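Local atomic coordinates of Cobalt/magnesium transport protein CorA (Methanocaldococcus jannaschii, PDB entry 4EGW), a protein that mediates magnesium influx across the cell membrane as a homopentamer, opening when cytoplasmic magnesium is low and closing when it is high. Residues 85-90 and 213-218; 134-139 and 162-167; 197-202 and 258-263. All blocks are in the same frame, centred on the assembly; numbering follows the deposited sequence.

Interaction 1: 85-90 and 213-218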
ATOM      1  N   GLU A  85       6.766   2.168 -24.318  1.00 41.32           N
ATOM      2  CA  GLU A  85       5.807   1.157 -24.771  1.00 40.13           C
ATOM      3  C   GLU A  85       4.478   1.213 -24.030  1.00 52.37           C
ATOM      4  O   GLU A  85       4.441   1.287 -22.801  1.00 59.79           O
ATOM      5  CB  GLU A  85       6.395  -0.243 -24.610  1.00 36.00           C
ATOM      6  CG  GLU A  85       7.501  -0.585 -25.586  1.00 35.15           C
ATOM      7  CD  GLU A  85       6.980  -0.897 -26.977  1.00 42.14           C
ATOM      8  OE1 GLU A  85       7.812  -1.072 -27.888  1.00 53.13           O
ATOM      9  OE2 GLU A  85       5.749  -0.977 -27.166  1.00 39.00           O
ATOM     10  N   ILE A  86       3.384   1.157 -24.781  1.00 57.21           N
ATOM     11  CA  ILE A  86       2.061   1.110 -24.180  1.00 56.95           C
ATOM     12  C   ILE A  86       1.807  -0.265 -23.601  1.00 54.86           C
ATOM     13  O   ILE A  86       1.941  -1.265 -24.302  1.00 52.13           O
ATOM     14  CB  ILE A  86       0.969   1.404 -25.207  1.00 64.29           C
ATOM     15  CG1 ILE A  86       1.072   2.858 -25.693  1.00 74.93           C
ATOM     16  CG2 ILE A  86      -0.403   1.099 -24.620  1.00 63.27           C
ATOM     17  CD1 ILE A  86       1.147   3.903 -24.575  1.00 77.24           C
ATOM     18  N   PRO A  87       1.438  -0.324 -22.314  1.00 61.68           N
ATOM     19  CA  PRO A  87       1.124  -1.639 -21.761  1.00 62.93           C
ATOM     20  C   PRO A  87       0.142  -2.349 -22.664  1.00 59.43           C
ATOM     21  O   PRO A  87      -0.714  -1.712 -23.278  1.00 56.64           O
ATOM     22  CB  PRO A  87       0.473  -1.302 -20.419  1.00 58.87           C
ATOM     23  CG  PRO A  87       1.178  -0.064 -19.996  1.00 60.29           C
ATOM     24  CD  PRO A  87       1.399   0.725 -21.280  1.00 64.04           C
ATOM     25  N   ARG A  88       0.314  -3.658 -22.784  1.00 53.63           N
ATOM     26  CA  ARG A  88      -0.624  -4.477 -23.513  1.00 50.52           C
ATOM     27  C   ARG A  88      -0.267  -5.921 -23.258  1.00 50.70           C
ATOM     28  O   ARG A  88       0.709  -6.221 -22.580  1.00 50.53           O
ATOM     29  CB  ARG A  88      -0.496  -4.188 -25.003  1.00 51.02           C
ATOM     30  CG  ARG A  88       0.881  -4.505 -25.545  1.00 49.76           C
ATOM     31  CD  ARG A  88       1.089  -3.821 -26.861  1.00 55.32           C
ATOM     32  NE  ARG A  88       2.478  -3.905 -27.289  1.00 65.75           N
ATOM     33  CZ  ARG A  88       3.406  -3.002 -26.995  1.00 65.03           C
ATOM     34  NH1 ARG A  88       3.092  -1.940 -26.263  1.00 62.92           N
ATOM     35  NH2 ARG A  88       4.647  -3.162 -27.434  1.00 63.75           N
ATOM     36  N   VAL A  89      -1.046  -6.817 -23.837  1.00 52.28           N
ATOM     37  CA  VAL A  89      -0.673  -8.211 -23.876  1.00 51.66           C
ATOM     38  C   VAL A  89      -0.564  -8.594 -25.339  1.00 64.54           C
ATOM     39  O   VAL A  89      -1.484  -8.347 -26.125  1.00 70.96           O
ATOM     40  CB  VAL A  89      -1.725  -9.099 -23.211  1.00 43.26           C
ATOM     41  CG1 VAL A  89      -1.190 -10.523 -23.069  1.00 45.10           C
ATOM     42  CG2 VAL A  89      -2.116  -8.540 -21.863  1.00 35.29           C
ATOM     43  N   GLU A  90       0.571  -9.176 -25.709  1.00 66.45           N
ATOM     44  CA  GLU A  90       0.770  -9.640 -27.074  1.00 73.37           C
ATOM     45  C   GLU A  90       0.916 -11.156 -27.083  1.00 80.38           C
ATOM     46  O   GLU A  90       1.425 -11.740 -26.125  1.00 76.83           O
ATOM     47  CB  GLU A  90       1.989  -8.967 -27.707  1.00 75.09           C
ATOM     48  CG  GLU A  90       1.827  -7.478 -27.911  1.00 78.32           C
ATOM     49  CD  GLU A  90       2.584  -6.987 -29.120  1.00 88.11           C
ATOM     50  OE1 GLU A  90       3.593  -7.629 -29.492  1.00 92.82           O
ATOM     51  OE2 GLU A  90       2.157  -5.971 -29.711  1.00 89.51           O
ATOM     52  N   LEU A 213      -2.359   3.895 -15.469  1.00 37.85           N
ATOM     53  CA  LEU A 213      -3.335   3.060 -14.799  1.00 34.24           C
ATOM     54  C   LEU A 213      -4.430   2.677 -15.767  1.00 41.52           C
ATOM     55  O   LEU A 213      -5.008   1.599 -15.668  1.00 48.97           O
ATOM     56  CB  LEU A 213      -3.908   3.802 -13.601  1.00 37.18           C
ATOM     57  CG  LEU A 213      -2.804   4.104 -12.584  1.00 42.76           C
ATOM     58  CD1 LEU A 213      -3.161   5.263 -11.674  1.00 45.87           C
ATOM     59  CD2 LEU A 213      -2.483   2.864 -11.781  1.00 47.30           C
ATOM     60  N   ILE A 214      -4.717   3.559 -16.713  1.00 46.26           N
ATOM     61  CA  ILE A 214      -5.656   3.210 -17.757  1.00 49.32           C
ATOM     62  C   ILE A 214      -5.088   2.021 -18.531  1.00 57.78           C
ATOM     63  O   ILE A 214      -5.709   0.958 -18.605  1.00 61.41           O
ATOM     64  CB  ILE A 214      -5.925   4.379 -18.704  1.00 46.99           C
ATOM     65  CG1 ILE A 214      -6.703   5.472 -17.985  1.00 40.07           C
ATOM     66  CG2 ILE A 214      -6.758   3.907 -19.860  1.00 50.90           C
ATOM     67  CD1 ILE A 214      -8.034   4.988 -17.482  1.00 39.13           C
ATOM     68  N   ALA A 215      -3.882   2.197 -19.064  1.00 57.33           N
ATOM     69  CA  ALA A 215      -3.247   1.193 -19.914  1.00 54.25           C
ATOM     70  C   ALA A 215      -2.957  -0.123 -19.177  1.00 60.32           C
ATOM     71  O   ALA A 215      -3.072  -1.208 -19.759  1.00 66.41           O
ATOM     72  CB  ALA A 215      -1.977   1.759 -20.519  1.00 50.15           C
ATOM     73  N   ASN A 216      -2.568  -0.018 -17.907  1.00 53.07           N
ATOM     74  CA  ASN A 216      -2.430  -1.183 -17.045  1.00 43.89           C
ATOM     75  C   ASN A 216      -3.773  -1.865 -16.903  1.00 47.44           C
ATOM     76  O   ASN A 216      -3.883  -3.084 -17.028  1.00 50.22           O
ATOM     77  CB  ASN A 216      -1.981  -0.759 -15.652  1.00 40.79           C
ATOM     78  CG  ASN A 216      -0.495  -0.531 -15.555  1.00 36.63           C
ATOM     79  OD1 ASN A 216       0.223  -0.612 -16.550  1.00 31.30           O
ATOM     80  ND2 ASN A 216      -0.020  -0.240 -14.341  1.00 37.22           N
ATOM     81  N   ARG A 217      -4.790  -1.049 -16.638  1.00 46.71           N
ATOM     82  CA  ARG A 217      -6.136  -1.520 -16.342  1.00 44.61           C
ATOM     83  C   ARG A 217      -6.608  -2.522 -17.367  1.00 51.14           C
ATOM     84  O   ARG A 217      -7.085  -3.604 -17.030  1.00 56.33           O
ATOM     85  CB  ARG A 217      -7.102  -0.345 -16.342  1.00 47.42           C
ATOM     86  CG  ARG A 217      -8.555  -0.753 -16.148  1.00 56.02           C
ATOM     87  CD  ARG A 217      -9.477   0.404 -16.478  1.00 57.21           C
ATOM     88  NE  ARG A 217      -9.395   0.738 -17.895  1.00 59.60           N
ATOM     89  CZ  ARG A 217      -9.814   1.881 -18.423  1.00 61.76           C
ATOM     90  NH1 ARG A 217     -10.344   2.818 -17.645  1.00 66.31           N
ATOM     91  NH2 ARG A 217      -9.702   2.090 -19.728  1.00 58.39           N
ATOM     92  N   ASP A 218      -6.476  -2.143 -18.629  1.00 53.68           N
ATOM     93  CA  ASP A 218      -6.909  -2.990 -19.725  1.00 57.17           C
ATOM     94  C   ASP A 218      -6.095  -4.277 -19.755  1.00 57.09           C
ATOM     95  O   ASP A 218      -6.658  -5.360 -19.860  1.00 60.93           O
ATOM     96  CB  ASP A 218      -6.827  -2.231 -21.050  1.00 63.09           C
ATOM     97  CG  ASP A 218      -7.871  -1.121 -21.148  1.00 71.25           C
ATOM     98  OD1 ASP A 218      -9.000  -1.316 -20.637  1.00 74.08           O
ATOM     99  OD2 ASP A 218      -7.567  -0.053 -21.729  1.00 73.48           O
TER
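The pyrrolidine ring of Pro-87 lies against segment 213-218, part of helix 193-225, with 5.5 Å between the CA atoms of Pro-87 and Ala-215. Pro-87 CD is 3.6 Å from the methyl CB of Ala-215, and CG lies almost as near. The small methyl suits a place where the loop backbone comes this close to the helix, and proline suits its side because the compact ring presents CB, CG and CD together. The same ring also meets polar atoms: CB of Pro-87 lies 3.6 Å from Ala-215 O, and CG 3.6 Å from Asn-216 OD1. Asn-216 CB points away, but CG lies beside the backbone N (chi1 -82°), which swings the amide back to the proline; its ND2 donates to Lys-101 O on strand 96-104. Ile-86 adds a looser apolar touch, CG2 to Ala-215 CB at 4.4 Å. In the fold this is where the edge strand 88-90 of the mixed sheet and the loop leading into it rest on the long helix. The CB of Arg-88 points away from it, and its guanidinium joins a salt-bridge network with Glu-85 and, by a weak and doubtful link, Glu-90; both carboxyl carbons lie at the guanidinium's edge, in its plane.

Interaction 2: 134-139 and 162-167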
ATOM      1  N   ILE A 134      10.109  -4.506  -8.309  1.00 55.04           N
ATOM      2  CA  ILE A 134      10.881  -5.710  -8.595  1.00 53.98           C
ATOM      3  C   ILE A 134      12.015  -5.864  -7.608  1.00 59.05           C
ATOM      4  O   ILE A 134      12.401  -6.980  -7.246  1.00 60.72           O
ATOM      5  CB  ILE A 134      11.410  -5.700 -10.034  1.00 54.15           C
ATOM      6  CG1 ILE A 134      10.241  -5.528 -10.993  1.00 34.61           C
ATOM      7  CG2 ILE A 134      12.180  -6.972 -10.338  1.00 36.55           C
ATOM      8  CD1 ILE A 134      10.580  -5.860 -12.391  1.00 39.57           C
ATOM      9  N   GLY A 135      12.551  -4.735  -7.169  1.00 60.20           N
ATOM     10  CA  GLY A 135      13.450  -4.753  -6.039  1.00 61.26           C
ATOM     11  C   GLY A 135      12.728  -5.428  -4.890  1.00 66.70           C
ATOM     12  O   GLY A 135      13.238  -6.383  -4.310  1.00 72.33           O
ATOM     13  N   ARG A 136      11.520  -4.946  -4.592  1.00 66.37           N
ATOM     14  CA  ARG A 136      10.744  -5.404  -3.436  1.00 60.47           C
ATOM     15  C   ARG A 136      10.434  -6.896  -3.432  1.00 63.01           C
ATOM     16  O   ARG A 136      10.179  -7.466  -2.375  1.00 72.26           O
ATOM     17  CB  ARG A 136       9.449  -4.600  -3.275  1.00 61.54           C
ATOM     18  CG  ARG A 136       9.649  -3.179  -2.736  1.00 67.62           C
ATOM     19  CD  ARG A 136       8.331  -2.548  -2.263  1.00 74.17           C
ATOM     20  NE  ARG A 136       7.310  -2.528  -3.312  1.00 78.30           N
ATOM     21  CZ  ARG A 136       6.895  -1.435  -3.950  1.00 77.66           C
ATOM     22  NH1 ARG A 136       7.399  -0.244  -3.646  1.00 78.78           N
ATOM     23  NH2 ARG A 136       5.966  -1.533  -4.892  1.00 73.57           N
ATOM     24  N   LEU A 137      10.394  -7.521  -4.605  1.00 63.07           N
ATOM     25  CA  LEU A 137      10.381  -8.983  -4.669  1.00 63.30           C
ATOM     26  C   LEU A 137      11.768  -9.595  -4.545  1.00 61.68           C
ATOM     27  O   LEU A 137      11.944 -10.588  -3.853  1.00 71.68           O
ATOM     28  CB  LEU A 137       9.675  -9.491  -5.922  1.00 66.77           C
ATOM     29  CG  LEU A 137       8.193  -9.125  -5.974  1.00 66.74           C
ATOM     30  CD1 LEU A 137       7.481  -9.885  -7.084  1.00 67.99           C
ATOM     31  CD2 LEU A 137       7.552  -9.410  -4.627  1.00 66.38           C
ATOM     32  N   HIS A 138      12.751  -9.003  -5.212  1.00 59.68           N
ATOM     33  CA  HIS A 138      14.123  -9.504  -5.121  1.00 61.93           C
ATOM     34  C   HIS A 138      14.616  -9.433  -3.682  1.00 66.22           C
ATOM     35  O   HIS A 138      15.368 -10.293  -3.219  1.00 78.98           O
ATOM     36  CB  HIS A 138      15.056  -8.713  -6.039  1.00 64.09           C
ATOM     37  CG  HIS A 138      14.848  -8.987  -7.497  1.00 64.06           C
ATOM     38  ND1 HIS A 138      13.931  -9.908  -7.963  1.00 67.67           N
ATOM     39  CD2 HIS A 138      15.444  -8.466  -8.595  1.00 63.20           C
ATOM     40  CE1 HIS A 138      13.969  -9.937  -9.283  1.00 65.40           C
ATOM     41  NE2 HIS A 138      14.882  -9.074  -9.693  1.00 63.64           N
ATOM     42  N   LYS A 139      14.184  -8.399  -2.977  1.00 59.03           N
ATOM     43  CA  LYS A 139      14.547  -8.217  -1.588  1.00 58.21           C
ATOM     44  C   LYS A 139      13.723  -9.161  -0.724  1.00 74.28           C
ATOM     45  O   LYS A 139      14.250  -9.829   0.162  1.00 85.63           O
ATOM     46  CB  LYS A 139      14.307  -6.766  -1.189  1.00 54.92           C
ATOM     47  CG  LYS A 139      14.982  -6.326   0.095  1.00 64.04           C
ATOM     48  CD  LYS A 139      15.101  -4.811   0.122  1.00 64.45           C
ATOM     49  CE  LYS A 139      15.816  -4.305  -1.130  1.00 60.77           C
ATOM     50  NZ  LYS A 139      15.716  -2.820  -1.281  1.00 62.89           N
ATOM     51  N   LEU A 162       2.763  -7.529 -10.839  1.00 37.89           N
ATOM     52  CA  LEU A 162       1.717  -6.585 -11.227  1.00 42.84           C
ATOM     53  C   LEU A 162       1.140  -5.934  -9.979  1.00 46.02           C
ATOM     54  O   LEU A 162       0.906  -4.720  -9.931  1.00 49.86           O
ATOM     55  CB  LEU A 162       0.616  -7.294 -12.009  1.00 40.15           C
ATOM     56  CG  LEU A 162       0.817  -7.330 -13.531  1.00 41.94           C
ATOM     57  CD1 LEU A 162       2.270  -7.566 -13.911  1.00 44.68           C
ATOM     58  CD2 LEU A 162      -0.098  -8.345 -14.203  1.00 36.39           C
ATOM     59  N   ASN A 163       0.931  -6.752  -8.959  1.00 39.74           N
ATOM     60  CA  ASN A 163       0.428  -6.246  -7.705  1.00 43.90           C
ATOM     61  C   ASN A 163       1.390  -5.256  -7.079  1.00 52.94           C
ATOM     62  O   ASN A 163       1.007  -4.131  -6.762  1.00 64.80           O
ATOM     63  CB  ASN A 163       0.179  -7.373  -6.723  1.00 44.59           C
ATOM     64  CG  ASN A 163      -0.845  -7.000  -5.689  1.00 48.02           C
ATOM     65  OD1 ASN A 163      -1.800  -6.268  -5.981  1.00 47.90           O
ATOM     66  ND2 ASN A 163      -0.662  -7.490  -4.473  1.00 48.96           N
ATOM     67  N   GLU A 164       2.634  -5.676  -6.880  1.00 45.24           N
ATOM     68  CA  GLU A 164       3.614  -4.785  -6.284  1.00 40.60           C
ATOM     69  C   GLU A 164       3.680  -3.497  -7.060  1.00 42.05           C
ATOM     70  O   GLU A 164       3.772  -2.425  -6.470  1.00 53.76           O
ATOM     71  CB  GLU A 164       4.995  -5.419  -6.198  1.00 44.71           C
ATOM     72  CG  GLU A 164       5.241  -6.165  -4.900  1.00 45.74           C
ATOM     73  CD  GLU A 164       4.811  -5.370  -3.678  1.00 48.03           C
ATOM     74  OE1 GLU A 164       5.083  -4.144  -3.632  1.00 45.30           O
ATOM     75  OE2 GLU A 164       4.190  -5.974  -2.771  1.00 49.81           O
ATOM     76  N   ILE A 165       3.616  -3.582  -8.380  1.00 43.89           N
ATOM     77  CA  ILE A 165       3.619  -2.363  -9.164  1.00 44.55           C
ATOM     78  C   ILE A 165       2.424  -1.561  -8.717  1.00 46.91           C
ATOM     79  O   ILE A 165       2.563  -0.454  -8.198  1.00 45.67           O
ATOM     80  CB  ILE A 165       3.485  -2.646 -10.654  1.00 47.33           C
ATOM     81  CG1 ILE A 165       4.704  -3.413 -11.158  1.00 45.78           C
ATOM     82  CG2 ILE A 165       3.311  -1.352 -11.426  1.00 48.09           C
ATOM     83  CD1 ILE A 165       4.644  -3.706 -12.636  1.00 45.11           C
ATOM     84  N   THR A 166       1.244  -2.157  -8.856  1.00 47.50           N
ATOM     85  CA  THR A 166       0.009  -1.453  -8.532  1.00 45.40           C
ATOM     86  C   THR A 166       0.107  -0.799  -7.155  1.00 42.19           C
ATOM     87  O   THR A 166      -0.367   0.325  -6.946  1.00 44.31           O
ATOM     88  CB  THR A 166      -1.208  -2.381  -8.616  1.00 45.73           C
ATOM     89  OG1 THR A 166      -1.250  -2.995  -9.915  1.00 49.59           O
ATOM     90  CG2 THR A 166      -2.491  -1.592  -8.394  1.00 39.78           C
ATOM     91  N   ARG A 167       0.746  -1.506  -6.230  1.00 37.97           N
ATOM     92  CA  ARG A 167       0.991  -0.997  -4.888  1.00 33.56           C
ATOM     93  C   ARG A 167       1.961   0.177  -4.875  1.00 40.65           C
ATOM     94  O   ARG A 167       1.880   1.047  -4.002  1.00 33.12           O
ATOM     95  CB  ARG A 167       1.508  -2.112  -3.999  1.00 29.28           C
ATOM     96  CG  ARG A 167       0.430  -2.709  -3.129  1.00 39.44           C
ATOM     97  CD  ARG A 167       0.987  -3.833  -2.259  1.00 52.65           C
ATOM     98  NE  ARG A 167       2.201  -3.444  -1.547  1.00 60.72           N
ATOM     99  CZ  ARG A 167       2.244  -3.145  -0.255  1.00 69.94           C
ATOM    100  NH1 ARG A 167       1.136  -3.190   0.476  1.00 70.64           N
ATOM    101  NH2 ARG A 167       3.395  -2.812   0.312  1.00 76.20           N
TER
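A salt bridge backed by a small apolar contact joins the short helix 132-143, beside the sheet, to helix 156-186, the two segment axes passing 9.6 Å apart at 124°. Arg-136 and Glu-164 carry it. Arg-136 NE donates to Glu-164 OE1 at 2.8 Å with an N-H...O angle of 136°, and NH2 adds a weak bond to the same oxygen. Both nitrogens thus converge on one carboxylate oxygen instead of pairing with two. NE meets OE1 from above the carboxylate plane, the guanidinium and carboxylate planes standing 70° apart. The arginine chain is bent at chi3, which helps bring NH2 within 2.8 Å of the backbone oxygen Glu-164 O, a weak bond; NH2 also bonds Ser-168 OG. Arginine suits this place because its several N-H groups can serve a carboxylate, a carbonyl and a hydroxyl at once. The glutamate chain is folded at chi2, and its other oxygen, OE2, forms a salt bridge with Arg-167 NE at 3.4 Å. One carboxylate therefore stands between two arginines and probably offsets their like charges. A leucine in place of Arg-136 would probably leave Glu-164 OE1 without its cross-helix mate and the carboxylate freer to turn. Alongside this polar pairing, Leu-137 CD2 lies 4.0 Å from Glu-164 CG, using the methylene part of the acid. Met-174 of the second subunit packs on both arginines, and Arg-167 NH2 bonds Ser-170 of that subunit. The whole is an interhelical salt-bridge network, Arg-136, Glu-164 and Arg-167, at the junction of the α/β part of the CorA cytoplasmic domain with its long helices.

Interaction 3: 197-202 and 258-263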
ATOM      1  N   GLU A 197       3.673  25.976  -9.643  1.00 65.57           N
ATOM      2  CA  GLU A 197       4.562  25.012 -10.277  1.00 71.62           C
ATOM      3  C   GLU A 197       4.448  23.657  -9.592  1.00 69.13           C
ATOM      4  O   GLU A 197       4.383  22.616 -10.257  1.00 68.81           O
ATOM      5  CB  GLU A 197       6.008  25.499 -10.266  1.00 83.74           C
ATOM      6  CG  GLU A 197       6.776  25.145 -11.535  1.00 94.71           C
ATOM      7  CD  GLU A 197       6.223  25.843 -12.773  1.00104.97           C
ATOM      8  OE1 GLU A 197       6.628  25.480 -13.901  1.00103.68           O
ATOM      9  OE2 GLU A 197       5.386  26.760 -12.621  1.00113.78           O
ATOM     10  N   LYS A 198       4.412  23.668  -8.262  1.00 60.91           N
ATOM     11  CA  LYS A 198       4.180  22.440  -7.522  1.00 61.44           C
ATOM     12  C   LYS A 198       2.878  21.817  -7.988  1.00 60.82           C
ATOM     13  O   LYS A 198       2.756  20.596  -8.054  1.00 60.04           O
ATOM     14  CB  LYS A 198       4.132  22.699  -6.016  1.00 70.14           C
ATOM     15  CG  LYS A 198       3.994  21.426  -5.159  1.00 74.05           C
ATOM     16  CD  LYS A 198       5.063  20.368  -5.488  1.00 80.72           C
ATOM     17  CE  LYS A 198       6.498  20.866  -5.236  1.00 83.72           C
ATOM     18  NZ  LYS A 198       7.552  19.897  -5.690  1.00 79.79           N
ATOM     19  N   ILE A 199       1.905  22.669  -8.309  1.00 61.79           N
ATOM     20  CA  ILE A 199       0.623  22.204  -8.828  1.00 57.24           C
ATOM     21  C   ILE A 199       0.822  21.553 -10.187  1.00 54.38           C
ATOM     22  O   ILE A 199       0.405  20.415 -10.416  1.00 49.36           O
ATOM     23  CB  ILE A 199      -0.407  23.343  -8.989  1.00 52.81           C
ATOM     24  CG1 ILE A 199      -0.681  24.036  -7.661  1.00 53.43           C
ATOM     25  CG2 ILE A 199      -1.715  22.793  -9.507  1.00 48.64           C
ATOM     26  CD1 ILE A 199      -1.876  24.949  -7.725  1.00 53.85           C
ATOM     27  N   LEU A 200       1.462  22.284 -11.092  1.00 56.29           N
ATOM     28  CA  LEU A 200       1.740  21.744 -12.413  1.00 56.87           C
ATOM     29  C   LEU A 200       2.609  20.500 -12.294  1.00 57.11           C
ATOM     30  O   LEU A 200       2.560  19.622 -13.155  1.00 53.03           O
ATOM     31  CB  LEU A 200       2.439  22.778 -13.287  1.00 57.92           C
ATOM     32  CG  LEU A 200       1.681  24.077 -13.528  1.00 57.36           C
ATOM     33  CD1 LEU A 200       2.453  24.934 -14.518  1.00 61.93           C
ATOM     34  CD2 LEU A 200       0.285  23.786 -14.041  1.00 53.47           C
ATOM     35  N   GLY A 201       3.399  20.429 -11.221  1.00 57.00           N
ATOM     36  CA  GLY A 201       4.250  19.277 -10.978  1.00 57.10           C
ATOM     37  C   GLY A 201       3.464  18.025 -10.634  1.00 60.86           C
ATOM     38  O   GLY A 201       3.684  16.962 -11.221  1.00 59.73           O
ATOM     39  N   LEU A 202       2.541  18.157  -9.682  1.00 60.34           N
ATOM     40  CA  LEU A 202       1.687  17.051  -9.268  1.00 50.45           C
ATOM     41  C   LEU A 202       0.628  16.750 -10.307  1.00 49.10           C
ATOM     42  O   LEU A 202      -0.046  15.731 -10.228  1.00 51.94           O
ATOM     43  CB  LEU A 202       1.011  17.356  -7.932  1.00 47.86           C
ATOM     44  CG  LEU A 202       1.931  17.341  -6.711  1.00 44.22           C
ATOM     45  CD1 LEU A 202       1.111  17.529  -5.452  1.00 42.53           C
ATOM     46  CD2 LEU A 202       2.714  16.033  -6.657  1.00 38.20           C
ATOM     47  N   GLU A 258      -8.800  16.511 -10.321  1.00 55.08           N
ATOM     48  CA  GLU A 258      -9.923  17.393 -10.028  1.00 63.44           C
ATOM     49  C   GLU A 258      -9.397  18.449  -9.069  1.00 59.01           C
ATOM     50  O   GLU A 258      -9.295  19.625  -9.414  1.00 61.21           O
ATOM     51  CB  GLU A 258     -11.073  16.636  -9.347  1.00 79.43           C
ATOM     52  CG  GLU A 258     -11.661  15.444 -10.112  1.00 94.54           C
ATOM     53  CD  GLU A 258     -12.688  14.646  -9.285  1.00104.45           C
ATOM     54  OE1 GLU A 258     -13.111  15.134  -8.212  1.00107.59           O
ATOM     55  OE2 GLU A 258     -13.069  13.526  -9.705  1.00105.32           O
ATOM     56  N   VAL A 259      -9.027  18.005  -7.871  1.00 48.38           N
ATOM     57  CA  VAL A 259      -8.555  18.897  -6.822  1.00 40.83           C
ATOM     58  C   VAL A 259      -7.450  19.853  -7.273  1.00 41.98           C
ATOM     59  O   VAL A 259      -7.388  20.985  -6.808  1.00 43.80           O
ATOM     60  CB  VAL A 259      -8.007  18.101  -5.634  1.00 37.48           C
ATOM     61  CG1 VAL A 259      -7.274  19.034  -4.685  1.00 36.08           C
ATOM     62  CG2 VAL A 259      -9.128  17.352  -4.928  1.00 35.80           C
ATOM     63  N   LEU A 260      -6.571  19.398  -8.160  1.00 40.22           N
ATOM     64  CA  LEU A 260      -5.507  20.255  -8.668  1.00 45.26           C
ATOM     65  C   LEU A 260      -5.994  21.236  -9.743  1.00 61.69           C
ATOM     66  O   LEU A 260      -5.366  22.269  -9.977  1.00 69.38           O
ATOM     67  CB  LEU A 260      -4.342  19.419  -9.187  1.00 41.72           C
ATOM     68  CG  LEU A 260      -3.620  18.625  -8.099  1.00 38.82           C
ATOM     69  CD1 LEU A 260      -2.996  17.397  -8.687  1.00 38.33           C
ATOM     70  CD2 LEU A 260      -2.578  19.470  -7.399  1.00 34.93           C
ATOM     71  N   THR A 261      -7.109  20.922 -10.396  1.00 63.25           N
ATOM     72  CA  THR A 261      -7.708  21.871 -11.329  1.00 59.73           C
ATOM     73  C   THR A 261      -8.251  23.049 -10.530  1.00 58.61           C
ATOM     74  O   THR A 261      -8.169  24.200 -10.960  1.00 66.31           O
ATOM     75  CB  THR A 261      -8.866  21.246 -12.157  1.00 50.10           C
ATOM     76  OG1 THR A 261     -10.040  21.124 -11.344  1.00 55.55           O
ATOM     77  CG2 THR A 261      -8.490  19.875 -12.701  1.00 43.14           C
ATOM     78  N   SER A 262      -8.807  22.755  -9.359  1.00 51.42           N
ATOM     79  CA  SER A 262      -9.392  23.790  -8.516  1.00 53.79           C
ATOM     80  C   SER A 262      -8.302  24.669  -7.948  1.00 59.29           C
ATOM     81  O   SER A 262      -8.339  25.891  -8.075  1.00 66.98           O
ATOM     82  CB  SER A 262     -10.193  23.184  -7.364  1.00 48.08           C
ATOM     83  OG  SER A 262     -11.220  22.346  -7.849  1.00 48.96           O
ATOM     84  N   MET A 263      -7.318  24.031  -7.330  1.00 54.31           N
ATOM     85  CA  MET A 263      -6.260  24.758  -6.662  1.00 50.11           C
ATOM     86  C   MET A 263      -5.592  25.664  -7.675  1.00 48.14           C
ATOM     87  O   MET A 263      -5.278  26.819  -7.369  1.00 48.02           O
ATOM     88  CB  MET A 263      -5.262  23.799  -5.999  1.00 48.43           C
ATOM     89  CG  MET A 263      -5.952  22.769  -5.085  1.00 55.78           C
ATOM     90  SD  MET A 263      -4.981  21.975  -3.775  1.00 85.26           S
ATOM     91  CE  MET A 263      -3.493  21.574  -4.668  1.00 42.43           C
TER
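Glu-258 O is gripped by two donors of its own helix: the hydroxyl OG1 of Thr-261 at 2.6 Å, in the carbonyl plane and on a lone pair, and the backbone N of Ser-262 at 3.2 Å. Threonine suits this turn because its hydroxyl can fold back onto the carbonyl three residues earlier. Its CB points away from helix 197-202, and the face where the two helices meet is apolar. There the side chains of Ile-199 and Leu-260, whose CA atoms are 6.4 Å apart, lie alongside each other pointing in contrary senses. Ile-199 divides its branches between two partners. CG2, anti to the backbone N, meets Leu-260 CD2 at 4.0 Å and also nears the carbonyl oxygen of Leu-260. The longer arm lies beside the backbone N (chi1 -59°) and is extended at chi2 (-168°), which carries CD1 to Met-263, 4.0 Å from its CB. Isoleucine suits the place because it combines a short CG2 branch with an arm long enough to reach Met-263. Leu-260 answers with a fork of its own: CD2 meets the isoleucine methyl, while CD1 lies chiefly against Leu-202, 3.7 Å from its backbone O and 4.1 Å from its CB. Leucine suits this site, since its two terminal methyls can serve neighbouring turns of the opposing helix. The segment axes approach to 10.0 Å and run nearly antiparallel, at 159°, as two consecutive helices forming a helical hairpin, 193-225 with 233-270, in the long-helix bundle of the CorA cytoplasmic domain. Val-259, beside Leu-260, touches a bound 1,4-butanediol. Helix 156-186 adds a third member to this buried core: its Leu-176 packs on Leu-202, Leu-180 on Leu-260 and Leu-183 on Met-263, so the hairpin shares its apolar seam with it.

The three contacts spread along the cytoplasmic domain from the sheet to the far part of the helical bundle. Interactions 1 and 2 have centres about 17 Å apart, and both join elements of the α/β part to long helices, 193-225 and 156-186, which follow each other in the chain. Interaction 3 lies farther out, its centre about 26 Å from that of interaction 1 and about 28 Å from that of interaction 2. Along the chain, interaction 2 is nested within the loop closed by interaction 1, whereas interactions 1 and 3 cross, their segments alternating, and both use helix 193-225. That helix runs from beside the sheet edge to the far part of the bundle and could carry movement between the two regions.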